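Local coordinates for microcin B17-processing protein McbD (Escherichia coli str. K-12 substr. MG1655, PDB 6GRH), which is required to process the inactive microcin B17 precursor McbA into the active antibiotic peptide, and belongs to the YcaO cyclodehydratase family, at residues 57-60 / 61-64; 99-102 / 103-107; 165-168 / 169-173; 282-285 / 286-289. The protein carries 1 engineered substitution. One frame throughout, in Å; residues are numbered along the deposited sequence.

Contact 1 of 4, residues 57-60 / 61-64; sequences EYFE and RRHF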
loop_
_atom_site.group_PDB
_atom_site.type_symbol
_atom_site.label_atom_id
_atom_site.label_comp_id
_atom_site.label_asym_id
_atom_site.label_seq_id
_atom_site.Cartn_x
_atom_site.Cartn_y
_atom_site.Cartn_z
ATOM N N GLU E 57 -9.116 4.558 -33.530
ATOM C CA GLU E 57 -10.424 4.999 -34.002
ATOM C C GLU E 57 -10.679 6.467 -33.621
ATOM O O GLU E 57 -11.161 7.255 -34.445
ATOM C CB GLU E 57 -11.509 4.087 -33.408
ATOM C CG GLU E 57 -12.953 4.370 -33.824
ATOM C CD GLU E 57 -13.217 4.067 -35.283
ATOM O OE1 GLU E 57 -12.754 3.020 -35.759
ATOM O OE2 GLU E 57 -13.869 4.903 -35.944
ATOM N N TYR E 58 -10.325 6.824 -32.389
ATOM C CA TYR E 58 -10.434 8.191 -31.939
ATOM C C TYR E 58 -9.548 9.136 -32.771
ATOM O O TYR E 58 -10.036 10.165 -33.234
ATOM C CB TYR E 58 -10.053 8.317 -30.445
ATOM C CG TYR E 58 -10.017 9.748 -30.023
ATOM C CD1 TYR E 58 -11.188 10.436 -29.835
ATOM C CD2 TYR E 58 -8.819 10.423 -29.852
ATOM C CE1 TYR E 58 -11.191 11.772 -29.466
ATOM C CE2 TYR E 58 -8.812 11.776 -29.488
ATOM C CZ TYR E 58 -9.995 12.434 -29.310
ATOM O OH TYR E 58 -10.010 13.741 -28.932
ATOM N N PHE E 59 -8.266 8.812 -32.926
ATOM C CA PHE E 59 -7.368 9.663 -33.707
ATOM C C PHE E 59 -7.886 9.814 -35.150
ATOM O O PHE E 59 -7.874 10.919 -35.701
ATOM C CB PHE E 59 -5.950 9.117 -33.765
ATOM C CG PHE E 59 -5.029 9.641 -32.705
ATOM C CD1 PHE E 59 -4.214 10.744 -32.968
ATOM C CD2 PHE E 59 -4.891 8.990 -31.478
ATOM C CE1 PHE E 59 -3.322 11.225 -32.005
ATOM C CE2 PHE E 59 -3.995 9.457 -30.504
ATOM C CZ PHE E 59 -3.195 10.565 -30.771
ATOM N N GLU E 60 -8.332 8.702 -35.733
ATOM C CA GLU E 60 -8.847 8.702 -37.107
ATOM C C GLU E 60 -10.055 9.634 -37.263
ATOM O O GLU E 60 -10.052 10.515 -38.091
ATOM C CB GLU E 60 -9.272 7.295 -37.528
ATOM C CG GLU E 60 -9.808 7.228 -38.945
ATOM C CD GLU E 60 -10.685 6.009 -39.187
ATOM O OE1 GLU E 60 -10.240 4.911 -38.820
ATOM O OE2 GLU E 60 -11.806 6.167 -39.749
ATOM N N ARG E 61 -11.082 9.393 -36.468
ATOM C CA ARG E 61 -12.315 10.161 -36.543
ATOM C C ARG E 61 -12.136 11.617 -36.183
ATOM O O ARG E 61 -12.727 12.494 -36.833
ATOM C CB ARG E 61 -13.408 9.506 -35.696
ATOM C CG ARG E 61 -13.729 8.114 -36.237
ATOM C CD ARG E 61 -15.210 7.845 -36.389
ATOM N NE ARG E 61 -15.794 7.759 -35.073
ATOM C CZ ARG E 61 -16.202 6.647 -34.470
ATOM N NH1 ARG E 61 -16.134 5.448 -35.052
ATOM N NH2 ARG E 61 -16.728 6.753 -33.266
ATOM N N ARG E 62 -11.303 11.894 -35.189
ATOM C CA ARG E 62 -11.003 13.274 -34.860
ATOM C C ARG E 62 -10.337 13.997 -36.032
ATOM O O ARG E 62 -10.662 15.157 -36.330
ATOM C CB ARG E 62 -10.139 13.391 -33.608
ATOM C CG ARG E 62 -9.913 14.842 -33.205
ATOM C CD ARG E 62 -9.100 14.935 -31.921
ATOM N NE ARG E 62 -7.732 14.405 -32.054
ATOM C CZ ARG E 62 -6.769 14.573 -31.142
ATOM N NH1 ARG E 62 -6.970 15.245 -29.997
ATOM N NH2 ARG E 62 -5.584 14.099 -31.379
ATOM N N HIS E 63 -9.426 13.316 -36.709
ATOM C CA HIS E 63 -8.752 13.928 -37.838
ATOM C C HIS E 63 -9.724 14.338 -38.982
ATOM O O HIS E 63 -9.744 15.497 -39.427
ATOM C CB HIS E 63 -7.692 12.993 -38.401
ATOM C CG HIS E 63 -6.946 13.586 -39.551
ATOM N ND1 HIS E 63 -5.955 14.531 -39.385
ATOM C CD2 HIS E 63 -7.043 13.362 -40.883
ATOM C CE1 HIS E 63 -5.460 14.847 -40.570
ATOM N NE2 HIS E 63 -6.101 14.152 -41.496
ATOM N N PHE E 64 -10.500 13.363 -39.440
ATOM C CA PHE E 64 -11.386 13.540 -40.601
ATOM C C PHE E 64 -12.597 14.413 -40.280
ATOM O O PHE E 64 -13.000 15.225 -41.123
ATOM C CB PHE E 64 -11.772 12.188 -41.206
ATOM C CG PHE E 64 -10.621 11.502 -41.869
ATOM C CD1 PHE E 64 -10.191 11.923 -43.127
ATOM C CD2 PHE E 64 -9.942 10.457 -41.254
ATOM C CE1 PHE E 64 -9.119 11.300 -43.752
ATOM C CE2 PHE E 64 -8.867 9.842 -41.877
ATOM C CZ PHE E 64 -8.450 10.274 -43.121
HETATM O O HOH W 1 -6.623 13.211 -34.441
#
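Glu57 and Arg61 pair one helical turn apart through a salt bridge in which OE2 of Glu57 comes to 2.5 Å from NH1 of Arg61, a distance so short that its exact value is doubtful. Both chains fold back to make it. Glu57 leaves the helix with CG opposite its backbone N and bends at chi2 (68°), and Arg61 bends at chi2 and again at chi3. Carboxylate and guanidinium are turned 53° against each other, and CG of Glu57 lies over one face of the guanidinium. NH2 of Arg61 turns elsewhere, to the carbonyl of Thr39.

All this belongs to helix 47-66 of the YcaO domain, whose i to i+4 backbone bonds run unbroken here, from Arg61 N to Glu57 O (2.9 Å) through to Phe64 N on Glu60 O. A second pair, Tyr58 and Arg62, sits on a buried side. Arg62 runs out with CG opposite its N and bends at chi3, bringing CD to 3.3 Å from the Tyr58 OH and laying one face of its guanidinium over CE2 of the ring. That hydroxyl bonds to Asp34. NE of Arg62 meets Glu67 in a salt bridge and donates to water 1 (2.9 Å), which in turn donates to Phe59 O. NH2 approaches Phe59 CE1 at 3.7 Å; the guanidinium carbon CZ of Arg62 is 5.2 Å from the centroid of that ring, at most a weak cation-pi attraction, while the Phe59 ring stacks with Phe153. Further along, the Phe64 ring turns its edge to the Glu60 carbonyl, CD2 to O 3.2 Å.

Contact 2 of 4, residues 99-102 / 103-107; sequences TRDE and IITHK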
loop_
_atom_site.group_PDB
_atom_site.type_symbol
_atom_site.label_atom_id
_atom_site.label_comp_id
_atom_site.label_asym_id
_atom_site.label_seq_id
_atom_site.Cartn_x
_atom_site.Cartn_y
_atom_site.Cartn_z
ATOM N N THR E 99 -23.219 21.009 -64.518
ATOM C CA THR E 99 -22.658 20.653 -65.823
ATOM C C THR E 99 -21.166 20.314 -65.711
ATOM O O THR E 99 -20.505 20.686 -64.729
ATOM C CB THR E 99 -22.839 21.791 -66.863
ATOM O OG1 THR E 99 -22.173 22.978 -66.410
ATOM C CG2 THR E 99 -24.299 22.088 -67.092
ATOM N N ARG E 100 -20.649 19.605 -66.716
ATOM C CA ARG E 100 -19.210 19.340 -66.821
ATOM C C ARG E 100 -18.409 20.639 -66.894
ATOM O O ARG E 100 -17.307 20.714 -66.336
ATOM C CB ARG E 100 -18.875 18.480 -68.042
ATOM C CG ARG E 100 -19.332 17.048 -67.924
ATOM C CD ARG E 100 -18.739 16.188 -69.031
ATOM N NE ARG E 100 -19.139 14.785 -68.883
ATOM C CZ ARG E 100 -20.340 14.290 -69.203
ATOM N NH1 ARG E 100 -21.297 15.057 -69.724
ATOM N NH2 ARG E 100 -20.589 12.999 -69.017
ATOM N N ASP E 101 -18.971 21.651 -67.571
ATOM C CA ASP E 101 -18.340 22.977 -67.664
ATOM C C ASP E 101 -18.179 23.585 -66.267
ATOM O O ASP E 101 -17.094 24.084 -65.927
ATOM C CB ASP E 101 -19.144 23.932 -68.567
ATOM C CG ASP E 101 -18.256 24.818 -69.460
ATOM O OD1 ASP E 101 -17.093 25.104 -69.089
ATOM O OD2 ASP E 101 -18.744 25.243 -70.540
ATOM N N GLU E 102 -19.240 23.525 -65.456
ATOM C CA GLU E 102 -19.159 24.058 -64.100
ATOM C C GLU E 102 -18.169 23.254 -63.260
ATOM O O GLU E 102 -17.424 23.847 -62.501
ATOM C CB GLU E 102 -20.526 24.146 -63.394
ATOM C CG GLU E 102 -20.416 24.813 -62.011
ATOM C CD GLU E 102 -21.732 25.279 -61.392
ATOM O OE1 GLU E 102 -22.746 25.423 -62.115
ATOM O OE2 GLU E 102 -21.739 25.522 -60.157
ATOM N N ILE E 103 -18.157 21.928 -63.418
ATOM C CA ILE E 103 -17.234 21.060 -62.676
ATOM C C ILE E 103 -15.776 21.336 -63.040
ATOM O O ILE E 103 -14.943 21.421 -62.135
ATOM C CB ILE E 103 -17.554 19.559 -62.866
ATOM C CG1 ILE E 103 -18.896 19.223 -62.214
ATOM C CG2 ILE E 103 -16.446 18.685 -62.272
ATOM C CD1 ILE E 103 -19.522 17.943 -62.702
ATOM N N ILE E 104 -15.450 21.473 -64.331
ATOM C CA ILE E 104 -14.034 21.648 -64.677
ATOM C C ILE E 104 -13.484 23.051 -64.424
ATOM O O ILE E 104 -12.265 23.203 -64.352
ATOM C CB ILE E 104 -13.635 21.113 -66.079
ATOM C CG1 ILE E 104 -14.198 21.958 -67.228
ATOM C CG2 ILE E 104 -14.007 19.632 -66.204
ATOM C CD1 ILE E 104 -13.687 21.520 -68.589
ATOM N N THR E 105 -14.347 24.059 -64.253
ATOM C CA THR E 105 -13.869 25.421 -63.971
ATOM C C THR E 105 -13.902 25.780 -62.488
ATOM O O THR E 105 -13.322 26.789 -62.096
ATOM C CB THR E 105 -14.628 26.505 -64.768
ATOM O OG1 THR E 105 -16.005 26.525 -64.380
ATOM C CG2 THR E 105 -14.529 26.254 -66.275
ATOM N N HIS E 106 -14.568 24.976 -61.664
ATOM C CA HIS E 106 -14.649 25.275 -60.241
ATOM C C HIS E 106 -13.279 25.047 -59.564
ATOM O O HIS E 106 -12.588 24.059 -59.841
ATOM C CB HIS E 106 -15.727 24.423 -59.565
ATOM C CG HIS E 106 -15.932 24.757 -58.119
ATOM N ND1 HIS E 106 -16.526 25.932 -57.709
ATOM C CD2 HIS E 106 -15.600 24.085 -56.992
ATOM C CE1 HIS E 106 -16.561 25.962 -56.387
ATOM N NE2 HIS E 106 -16.007 24.853 -55.928
ATOM N N LYS E 107 -12.908 25.978 -58.689
ATOM C CA LYS E 107 -11.685 25.882 -57.913
ATOM C C LYS E 107 -11.977 25.137 -56.601
ATOM O O LYS E 107 -12.508 25.722 -55.660
ATOM C CB LYS E 107 -11.098 27.274 -57.647
ATOM C CG LYS E 107 -10.577 27.980 -58.890
ATOM C CD LYS E 107 -9.682 29.178 -58.557
ATOM C CE LYS E 107 -8.768 29.571 -59.723
ATOM N NZ LYS E 107 -7.809 28.485 -60.119
#
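Thr105 meets Asp101 twice, and the two bonds share one acceptor. The carbonyl oxygen of Asp101 takes the backbone N of Thr105 at 3.2 Å and also its OG1 at 3.1 Å, the two donors arriving from opposite faces of the carbonyl plane. The hydroxyl gets there because chi1 of 64° tucks OG1 in between the Thr105 backbone N and carbonyl carbon, back over the preceding turn. CG2 then lies beside the same carbonyl, with the Asp101 carboxylate oxygen OD1 at 4.0 Å.

The start of the short helix is closed by Thr99 at the N-cap, where OG1 accepts from Glu102 N at 3.1 Å in a fairly straight bond (159° at the hydrogen). This satisfies an amide of the first turn, which has no preceding carbonyl in the helix to pair with. Two regular bonds follow: Ile103 N gives to Thr99 O (3.0 Å) and Ile104 N to Arg100 O (2.8 Å). CG1 of Ile103 packs against the carbonyl O of Thr99, 3.3 Å away. At the other end the regular pattern fades, since His106 has left helical torsions and its N makes only a weak bond to Glu102 O, bent to 127°. Two polar side chains find partners elsewhere: NE of Arg100 is paired with Glu90, and NE2 of His106 with Asp139.

Ile103 faces inward onto Phe92 and Phe93 of helix 82-95 and Leu76 of helix 76-79, so helix 100-105 lies over both before the chain enters strand 108-115.

Contact 3 of 4, residues 165-168 / 169-173; sequences LCEF and MERQS. Engineered in segment 169-173: Arg171 (natural residue Thr).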
loop_
_atom_site.group_PDB
_atom_site.type_symbol
_atom_site.label_atom_id
_atom_site.label_comp_id
_atom_site.label_asym_id
_atom_site.label_seq_id
_atom_site.Cartn_x
_atom_site.Cartn_y
_atom_site.Cartn_z
ATOM N N LEU E 165 -6.679 0.162 -47.330
ATOM C CA LEU E 165 -6.967 -0.836 -48.375
ATOM C C LEU E 165 -7.989 -1.879 -47.933
ATOM O O LEU E 165 -8.861 -2.253 -48.726
ATOM C CB LEU E 165 -5.708 -1.582 -48.792
ATOM C CG LEU E 165 -4.843 -0.968 -49.875
ATOM C CD1 LEU E 165 -3.556 -1.789 -50.011
ATOM C CD2 LEU E 165 -5.583 -0.922 -51.206
ATOM N N CYS E 166 -7.849 -2.370 -46.698
ATOM C CA CYS E 166 -8.772 -3.354 -46.149
ATOM C C CYS E 166 -10.177 -2.785 -46.056
ATOM O O CYS E 166 -11.136 -3.391 -46.522
ATOM C CB CYS E 166 -8.282 -3.897 -44.797
ATOM S SG CYS E 166 -6.864 -5.020 -44.974
ATOM N N GLU E 167 -10.295 -1.581 -45.517
ATOM C CA GLU E 167 -11.594 -0.947 -45.440
ATOM C C GLU E 167 -12.192 -0.663 -46.818
ATOM O O GLU E 167 -13.377 -0.870 -47.009
ATOM C CB GLU E 167 -11.543 0.352 -44.639
ATOM C CG GLU E 167 -12.932 0.813 -44.265
ATOM C CD GLU E 167 -12.898 1.761 -43.098
ATOM O OE1 GLU E 167 -12.633 1.273 -41.967
ATOM O OE2 GLU E 167 -13.113 2.975 -43.333
ATOM N N PHE E 168 -11.366 -0.198 -47.752
ATOM C CA PHE E 168 -11.787 0.036 -49.155
ATOM C C PHE E 168 -12.343 -1.244 -49.760
ATOM O O PHE E 168 -13.427 -1.239 -50.335
ATOM C CB PHE E 168 -10.592 0.537 -49.975
ATOM C CG PHE E 168 -10.893 0.819 -51.430
ATOM C CD1 PHE E 168 -11.464 2.026 -51.816
ATOM C CD2 PHE E 168 -10.558 -0.107 -52.412
ATOM C CE1 PHE E 168 -11.708 2.302 -53.151
ATOM C CE2 PHE E 168 -10.808 0.162 -53.758
ATOM C CZ PHE E 168 -11.378 1.383 -54.120
ATOM N N MET E 169 -11.593 -2.338 -49.623
ATOM C CA MET E 169 -12.058 -3.641 -50.080
ATOM C C MET E 169 -13.378 -4.014 -49.419
ATOM O O MET E 169 -14.296 -4.464 -50.093
ATOM C CB MET E 169 -11.013 -4.727 -49.809
ATOM C CG MET E 169 -10.044 -4.904 -50.950
ATOM S SD MET E 169 -10.984 -5.297 -52.433
ATOM C CE MET E 169 -10.195 -4.173 -53.564
ATOM N N GLU E 170 -13.471 -3.804 -48.110
ATOM C CA GLU E 170 -14.695 -4.129 -47.349
ATOM C C GLU E 170 -15.932 -3.431 -47.919
ATOM O O GLU E 170 -16.942 -4.061 -48.215
ATOM C CB GLU E 170 -14.558 -3.717 -45.865
ATOM C CG GLU E 170 -13.765 -4.710 -45.045
ATOM C CD GLU E 170 -13.217 -4.156 -43.743
ATOM O OE1 GLU E 170 -13.691 -3.115 -43.256
ATOM O OE2 GLU E 170 -12.285 -4.779 -43.204
ATOM N N ARG E 171 -15.830 -2.114 -48.061
ATOM C CA ARG E 171 -16.958 -1.284 -48.432
ATOM C C ARG E 171 -17.332 -1.454 -49.903
ATOM O O ARG E 171 -18.518 -1.566 -50.225
ATOM C CB ARG E 171 -16.691 0.197 -48.083
ATOM C CG ARG E 171 -16.312 0.453 -46.617
ATOM C CD ARG E 171 -17.429 0.070 -45.659
ATOM N NE ARG E 171 -17.005 0.167 -44.262
ATOM C CZ ARG E 171 -16.999 1.273 -43.517
ATOM N NH1 ARG E 171 -17.382 2.463 -43.998
ATOM N NH2 ARG E 171 -16.589 1.190 -42.246
ATOM N N GLN E 172 -16.335 -1.535 -50.784
ATOM C CA GLN E 172 -16.618 -1.769 -52.206
ATOM C C GLN E 172 -17.263 -3.136 -52.381
ATOM O O GLN E 172 -18.263 -3.257 -53.115
ATOM C CB GLN E 172 -15.380 -1.628 -53.091
ATOM C CG GLN E 172 -14.707 -0.259 -53.040
ATOM C CD GLN E 172 -15.590 0.876 -53.488
ATOM O OE1 GLN E 172 -16.382 0.738 -54.449
ATOM N NE2 GLN E 172 -15.445 2.022 -52.827
ATOM N N SER E 173 -16.741 -4.145 -51.676
ATOM C CA SER E 173 -17.348 -5.488 -51.672
ATOM C C SER E 173 -18.780 -5.477 -51.156
ATOM O O SER E 173 -19.645 -6.133 -51.712
ATOM C CB SER E 173 -16.528 -6.498 -50.856
ATOM O OG SER E 173 -15.243 -6.696 -51.446
HETATM O O HOH W 2 -12.332 -1.556 -41.420
#
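Phe168 and Gln172 meet in a CH-pi contact: CG of Gln172 stands squarely over one face of the Phe168 ring, 3.8 Å from its centroid and only 9° off the normal. Gln172 doubles back for it, with CG beside its own backbone N and the chain bent at chi2. The amide beyond is turned 35° from the ring plane and brings NE2 to 3.8 Å from CE1 of Phe168, and NE2 donates to the carbonyl of Phe363.

On another side of the helix, Glu167 and the engineered Arg171 run alongside each other in the same direction, and their flat ends are stacked, 8° from parallel. CD of Glu167 lies over one face of the guanidinium, toward its rim. Since OE1 of Glu167 is 4.0 Å from NH2 of Arg171 and well out of the guanidinium plane, no N-H points at it; the salt bridge is long and rests on charge alone. Glu170 crosses Glu167 at an angle. Water 2 bridges the two acids, donating to OE1 of Glu167 at 2.9 Å and to OE1 of Glu170 at 2.8 Å, which probably softens their repulsion, while OE2 of Glu170 accepts from Tyr247 N.

The apolar side of the helix, with Leu165 and Phe168, beds onto Leu331 of helix 327-334 and Ile357 of strand 350-358. The contact is a run of i to i+4 pairings in helix 157-180, near the middle of the YcaO fold.

Contact 4 of 4, residues 282-285 / 286-289; sequences IIDS and YQRH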
loop_
_atom_site.group_PDB
_atom_site.type_symbol
_atom_site.label_atom_id
_atom_site.label_comp_id
_atom_site.label_asym_id
_atom_site.label_seq_id
_atom_site.Cartn_x
_atom_site.Cartn_y
_atom_site.Cartn_z
ATOM N N ILE E 282 -28.571 10.604 -30.744
ATOM C CA ILE E 282 -27.986 10.122 -31.990
ATOM C C ILE E 282 -27.762 11.316 -32.900
ATOM O O ILE E 282 -28.732 11.961 -33.309
ATOM C CB ILE E 282 -28.889 9.085 -32.685
ATOM C CG1 ILE E 282 -29.122 7.871 -31.771
ATOM C CG2 ILE E 282 -28.269 8.634 -34.010
ATOM C CD1 ILE E 282 -27.839 7.165 -31.335
ATOM N N ILE E 283 -26.495 11.617 -33.185
ATOM C CA ILE E 283 -26.134 12.737 -34.071
ATOM C C ILE E 283 -25.628 12.320 -35.453
ATOM O O ILE E 283 -25.413 13.194 -36.289
ATOM C CB ILE E 283 -25.091 13.686 -33.426
ATOM C CG1 ILE E 283 -23.725 13.015 -33.264
ATOM C CG2 ILE E 283 -25.627 14.213 -32.100
ATOM C CD1 ILE E 283 -22.676 13.895 -32.614
ATOM N N ASP E 284 -25.408 11.015 -35.670
ATOM C CA ASP E 284 -24.839 10.503 -36.915
ATOM C C ASP E 284 -25.932 9.847 -37.776
ATOM O O ASP E 284 -26.628 8.935 -37.325
ATOM C CB ASP E 284 -23.747 9.484 -36.568
ATOM C CG ASP E 284 -23.005 8.963 -37.784
ATOM O OD1 ASP E 284 -23.637 8.380 -38.666
ATOM O OD2 ASP E 284 -21.778 9.102 -37.852
ATOM N N SER E 285 -26.069 10.300 -39.017
ATOM C CA SER E 285 -27.153 9.817 -39.866
ATOM C C SER E 285 -27.006 8.314 -40.220
ATOM O O SER E 285 -28.026 7.630 -40.334
ATOM C CB SER E 285 -27.273 10.663 -41.139
ATOM O OG SER E 285 -26.049 10.563 -41.840
ATOM N N TYR E 286 -25.765 7.816 -40.362
ATOM C CA TYR E 286 -25.522 6.372 -40.611
ATOM C C TYR E 286 -25.950 5.551 -39.384
ATOM O O TYR E 286 -26.586 4.515 -39.522
ATOM C CB TYR E 286 -24.049 6.076 -40.962
ATOM C CG TYR E 286 -23.608 6.424 -42.371
ATOM C CD1 TYR E 286 -24.321 7.334 -43.172
ATOM C CD2 TYR E 286 -22.446 5.846 -42.906
ATOM C CE1 TYR E 286 -23.902 7.650 -44.460
ATOM C CE2 TYR E 286 -22.018 6.151 -44.199
ATOM C CZ TYR E 286 -22.757 7.049 -44.977
ATOM O OH TYR E 286 -22.349 7.359 -46.253
ATOM N N GLN E 287 -25.646 6.044 -38.187
ATOM C CA GLN E 287 -26.077 5.355 -36.964
ATOM C C GLN E 287 -27.592 5.379 -36.816
ATOM O O GLN E 287 -28.173 4.375 -36.442
ATOM C CB GLN E 287 -25.418 5.951 -35.713
ATOM C CG GLN E 287 -23.917 5.724 -35.632
ATOM C CD GLN E 287 -23.306 6.287 -34.354
ATOM O OE1 GLN E 287 -23.974 6.992 -33.582
ATOM N NE2 GLN E 287 -22.031 5.958 -34.114
ATOM N N ARG E 288 -28.219 6.517 -37.132
ATOM C CA ARG E 288 -29.689 6.634 -37.131
ATOM C C ARG E 288 -30.313 5.647 -38.116
ATOM O O ARG E 288 -31.243 4.924 -37.778
ATOM C CB ARG E 288 -30.141 8.081 -37.450
ATOM C CG ARG E 288 -31.617 8.379 -37.169
ATOM C CD ARG E 288 -31.995 9.850 -37.383
ATOM N NE ARG E 288 -31.161 10.731 -36.567
ATOM C CZ ARG E 288 -30.184 11.548 -36.997
ATOM N NH1 ARG E 288 -29.898 11.732 -38.298
ATOM N NH2 ARG E 288 -29.509 12.252 -36.091
ATOM N N HIS E 289 -29.784 5.606 -39.333
ATOM C CA HIS E 289 -30.268 4.656 -40.339
ATOM C C HIS E 289 -30.079 3.200 -39.860
ATOM O O HIS E 289 -30.996 2.386 -39.948
ATOM C CB HIS E 289 -29.564 4.875 -41.684
ATOM C CG HIS E 289 -29.922 3.856 -42.723
ATOM N ND1 HIS E 289 -31.144 3.851 -43.360
ATOM C CD2 HIS E 289 -29.239 2.787 -43.207
ATOM C CE1 HIS E 289 -31.193 2.834 -44.205
ATOM N NE2 HIS E 289 -30.047 2.181 -44.142
HETATM O O HOH W 3 -24.610 9.475 -32.714
HETATM O O HOH W 4 -28.401 14.668 -36.282
#
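The backbone turns helical between Asp284 and Ser285: residues 282-284 are extended or irregular, Asp284 itself at phi -105° and psi 125°, and from Ser285 on the torsions are helical. Asp284 is the N-cap of helix 285-292. Its OD1 takes the amide of Gln287 at 3.1 Å, met from above the carboxylate plane, and more weakly that of Tyr286, so one oxygen serves two first-turn amides. Regular helix bonding then begins with Arg288 N on Asp284 O at 2.9 Å and His289 N on Ser285 O.

Among the side chains, Gln287 stretches back along Asp284, its CG 3.9 Å from CB of Asp284, and OE1 takes a hydrogen from water 3, which accepts from Ile283 N. The Tyr286 hydroxyl leaves the contact for Asp147, while Phe208 of a neighbouring McbB chain packs on Asp284. Arg288 starts with CG opposite its backbone N and turns at chi3 (-56°), which swings the guanidinium back over the incoming loop. Its NH2 donates to Ile282 O at 2.9 Å, from well above the carbonyl plane, and to water 4 at 2.7 Å.

In the fold
All four contacts are local turns of chain rather than closures of long loops, and they follow in series, none nested in or crossing another. Contact 1 lies on helix 47-66, just after the N-terminal four-stranded sheet. Contact 2 stands apart, its centre about 30 Å or more from each of the others, on the short helix leading into strand 108-115. Contact 3 follows strand 151-154, and contact 4 starts helix 285-292. Shared neighbours relate three of them: Cys151 meets residues of contacts 1 and 3, Thr39 those of 1 and 4, and Met366 meets the engineered Arg171 of contact 3 and Tyr286 of contact 4. Contacts 1 and 3 come within about 5 Å at their nearest atoms, without touching.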